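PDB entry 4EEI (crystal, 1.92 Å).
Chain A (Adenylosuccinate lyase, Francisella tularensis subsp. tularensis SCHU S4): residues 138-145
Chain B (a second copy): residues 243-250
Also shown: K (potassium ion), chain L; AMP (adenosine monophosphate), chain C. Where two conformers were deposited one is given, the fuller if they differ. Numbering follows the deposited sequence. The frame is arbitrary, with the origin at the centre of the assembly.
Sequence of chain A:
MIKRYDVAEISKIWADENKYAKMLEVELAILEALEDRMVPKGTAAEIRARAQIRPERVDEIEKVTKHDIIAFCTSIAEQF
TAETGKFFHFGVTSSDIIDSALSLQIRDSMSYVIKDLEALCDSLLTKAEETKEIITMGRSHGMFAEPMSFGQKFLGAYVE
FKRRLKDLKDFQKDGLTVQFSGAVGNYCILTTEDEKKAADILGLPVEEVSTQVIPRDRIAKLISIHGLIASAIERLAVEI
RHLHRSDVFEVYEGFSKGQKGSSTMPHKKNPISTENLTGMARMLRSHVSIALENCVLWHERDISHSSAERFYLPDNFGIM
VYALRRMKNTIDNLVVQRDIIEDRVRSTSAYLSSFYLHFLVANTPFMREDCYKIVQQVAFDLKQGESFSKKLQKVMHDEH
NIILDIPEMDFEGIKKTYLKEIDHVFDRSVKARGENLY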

# COMPACT_ATOMS: atom_id res chain seq x y z
N GLY A 138 23.56 24.46 -0.91
CA GLY A 138 22.62 23.51 -1.48
C GLY A 138 23.30 22.15 -1.47
O GLY A 138 24.52 22.07 -1.59
N ARG A 139 22.51 21.09 -1.31
CA ARG A 139 23.06 19.75 -1.26
C ARG A 139 22.35 18.80 -2.21
O ARG A 139 21.12 18.79 -2.28
CB ARG A 139 22.93 19.18 0.16
CG ARG A 139 23.83 19.84 1.19
CD ARG A 139 23.55 19.26 2.57
NE ARG A 139 24.23 19.99 3.64
CZ ARG A 139 23.76 21.10 4.18
NH1 ARG A 139 22.62 21.63 3.75
NH2 ARG A 139 24.43 21.70 5.16
N SER A 140 23.13 18.02 -2.95
CA SER A 140 22.59 16.95 -3.80
C SER A 140 23.20 15.63 -3.36
O SER A 140 24.42 15.55 -3.21
CB SER A 140 22.91 17.23 -5.27
OG SER A 140 22.61 16.10 -6.08
N HIS A 141 22.37 14.61 -3.14
CA HIS A 141 22.83 13.34 -2.58
C HIS A 141 23.39 13.57 -1.17
O HIS A 141 24.20 12.77 -0.69
CB HIS A 141 23.91 12.65 -3.43
CG HIS A 141 23.62 12.62 -4.89
ND1 HIS A 141 22.65 11.82 -5.45
CD2 HIS A 141 24.22 13.27 -5.93
CE1 HIS A 141 22.65 11.99 -6.77
NE2 HIS A 141 23.59 12.86 -7.08
N GLY A 142 22.97 14.65 -0.53
CA GLY A 142 23.49 15.00 0.78
C GLY A 142 24.85 15.66 0.72
O GLY A 142 25.43 15.96 1.75
N MET A 143 25.35 15.90 -0.49
CA MET A 143 26.68 16.46 -0.68
C MET A 143 26.63 17.92 -1.12
O MET A 143 25.73 18.31 -1.87
CB MET A 143 27.47 15.64 -1.70
CG MET A 143 27.31 14.13 -1.57
SD MET A 143 27.84 13.52 0.04
CE MET A 143 29.60 13.78 -0.06
N PHE A 144 27.57 18.72 -0.66
CA PHE A 144 27.58 20.14 -1.00
C PHE A 144 27.70 20.27 -2.51
O PHE A 144 28.51 19.60 -3.14
CB PHE A 144 28.79 20.83 -0.36
CG PHE A 144 28.76 20.86 1.14
CD1 PHE A 144 27.56 20.87 1.83
CD2 PHE A 144 29.94 20.90 1.87
CE1 PHE A 144 27.54 20.90 3.21
CE2 PHE A 144 29.92 20.93 3.25
CZ PHE A 144 28.72 20.93 3.92
N ALA A 145 26.89 21.16 -3.08
CA ALA A 145 26.95 21.41 -4.52
C ALA A 145 27.27 22.87 -4.81
O ALA A 145 28.38 23.21 -5.20
CB ALA A 145 25.65 21.00 -5.18
N LEU B 243 25.65 8.86 6.71
CA LEU B 243 27.06 8.91 7.06
C LEU B 243 27.91 9.47 5.92
O LEU B 243 29.02 9.95 6.14
CB LEU B 243 27.55 7.51 7.46
CG LEU B 243 26.90 6.85 8.68
CD1 LEU B 243 27.38 5.42 8.78
CD2 LEU B 243 27.22 7.60 9.97
N HIS B 244 27.37 9.43 4.71
CA HIS B 244 28.10 9.85 3.51
C HIS B 244 27.96 11.37 3.27
O HIS B 244 28.76 11.96 2.56
CB HIS B 244 27.55 9.07 2.30
CG HIS B 244 28.45 9.05 1.11
ND1 HIS B 244 29.11 10.16 0.65
CD2 HIS B 244 28.76 8.04 0.25
CE1 HIS B 244 29.81 9.84 -0.43
NE2 HIS B 244 29.60 8.56 -0.69
N ARG B 245 26.96 12.01 3.88
CA ARG B 245 26.71 13.43 3.60
C ARG B 245 27.89 14.32 3.97
O ARG B 245 28.66 13.98 4.87
CB ARG B 245 25.40 13.91 4.26
CG ARG B 245 25.43 13.98 5.77
CD ARG B 245 24.11 14.53 6.35
NE ARG B 245 23.92 15.93 5.97
CZ ARG B 245 22.75 16.48 5.65
NH1 ARG B 245 21.64 15.76 5.66
NH2 ARG B 245 22.70 17.76 5.31
N SER B 246 28.06 15.43 3.25
CA SER B 246 29.21 16.32 3.45
C SER B 246 29.42 16.74 4.90
O SER B 246 30.56 16.87 5.34
CB SER B 246 29.08 17.59 2.59
OG SER B 246 29.17 17.30 1.22
N ASP B 247 28.32 16.98 5.60
CA ASP B 247 28.36 17.40 6.99
C ASP B 247 28.96 16.33 7.91
O ASP B 247 29.69 16.66 8.84
CB ASP B 247 26.96 17.80 7.46
CG ASP B 247 26.27 18.74 6.49
OD1 ASP B 247 25.54 18.25 5.60
OD2 ASP B 247 26.46 19.97 6.61
N VAL B 248 28.63 15.07 7.67
CA VAL B 248 29.16 14.00 8.51
C VAL B 248 30.42 13.37 7.92
O VAL B 248 31.45 13.28 8.59
CB VAL B 248 28.11 12.89 8.71
CG1 VAL B 248 28.56 11.91 9.78
CG2 VAL B 248 26.76 13.49 9.05
N PHE B 249 30.33 12.95 6.67
CA PHE B 249 31.49 12.45 5.92
C PHE B 249 32.28 11.35 6.64
O PHE B 249 33.51 11.38 6.63
CB PHE B 249 32.42 13.59 5.51
CG PHE B 249 33.17 13.33 4.24
CD1 PHE B 249 32.55 12.70 3.18
CD2 PHE B 249 34.49 13.70 4.10
CE1 PHE B 249 33.23 12.44 2.00
CE2 PHE B 249 35.18 13.46 2.93
CZ PHE B 249 34.55 12.83 1.88
N GLU B 250 31.60 10.39 7.25
CA GLU B 250 32.29 9.32 7.96
C GLU B 250 32.59 8.12 7.06
O GLU B 250 33.47 7.32 7.36
CB GLU B 250 31.48 8.92 9.21
CG GLU B 250 31.50 10.01 10.30
CD GLU B 250 30.70 9.67 11.55
OE1 GLU B 250 30.12 8.56 11.63
OE2 GLU B 250 30.65 10.54 12.47
K K L . 29.56 18.64 10.90
P AMP C . 19.98 4.92 -11.55
O1P AMP C . 20.20 3.53 -12.10
O2P AMP C . 20.05 5.02 -10.05
O3P AMP C . 18.80 5.64 -12.16
O5' AMP C . 21.26 5.75 -12.06
C5' AMP C . 21.35 7.16 -11.87
C4' AMP C . 22.41 7.72 -12.80
O4' AMP C . 22.48 9.14 -12.68
C3' AMP C . 23.79 7.17 -12.44
O3' AMP C . 24.46 6.79 -13.64
C2' AMP C . 24.51 8.34 -11.80
O2' AMP C . 25.90 8.31 -12.11
C1' AMP C . 23.83 9.54 -12.43
N9 AMP C . 23.88 10.73 -11.54
C8 AMP C . 24.66 10.87 -10.45
N7 AMP C . 24.45 12.08 -9.86
C5 AMP C . 23.53 12.73 -10.59
C6 AMP C . 22.85 14.04 -10.54
N6 AMP C . 23.14 14.93 -9.55
N1 AMP C . 21.95 14.33 -11.50
C2 AMP C . 21.66 13.45 -12.48
N3 AMP C . 22.23 12.24 -12.59
C4 AMP C . 23.16 11.83 -11.69
O HOH W 1 30.04 20.68 12.18
O HOH W 2 32.10 18.31 9.86

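How does the hairpin of chain A engage chain B through its backbone? The type I' turn from Ser A140 to Met A143 leaves Gly A142 O free to accept from Ser B246 N at 3.1 Å. Two residues on, Phe A144 N donates to Ser B246 OG at 2.8 Å, so one serine answers both a carbonyl and an amide. Glycine suits position 142: its phi is positive, and a CB there would lie 3.2 Å from Arg B245 CB.

What satisfies the charges? Arg A139 forms a salt bridge with Asp B247 through two hydrogen bonds, NE to OD1 at 2.9 Å and NH2 to OD2 at 3.0 Å. Asp B247 OD1 also accepts from Arg B245 NE and NH2, both at 2.9 Å. The carboxylate thus bridges two arginines, and its negative charge offsets the close approach of Arg A139 NE to Arg B245 NH2, 3.2 Å apart and both donors.

What packs around the hydrogen bonds, and what stays unpaired? Ser B246 CB lies over the Phe A144 ring, 3.3 Å from its centroid, a CH-pi contact. The flexible Met A143 side chain, m at all three chi angles, brings SD within 3.1 Å of His B244 O and 3.6 Å of His B244 ND1, while Met A143 CE meets Phe B249 CE1 at 4.4 Å, an apolar contact. Both histidine atoms are buried here without a hydrogen-bonding partner.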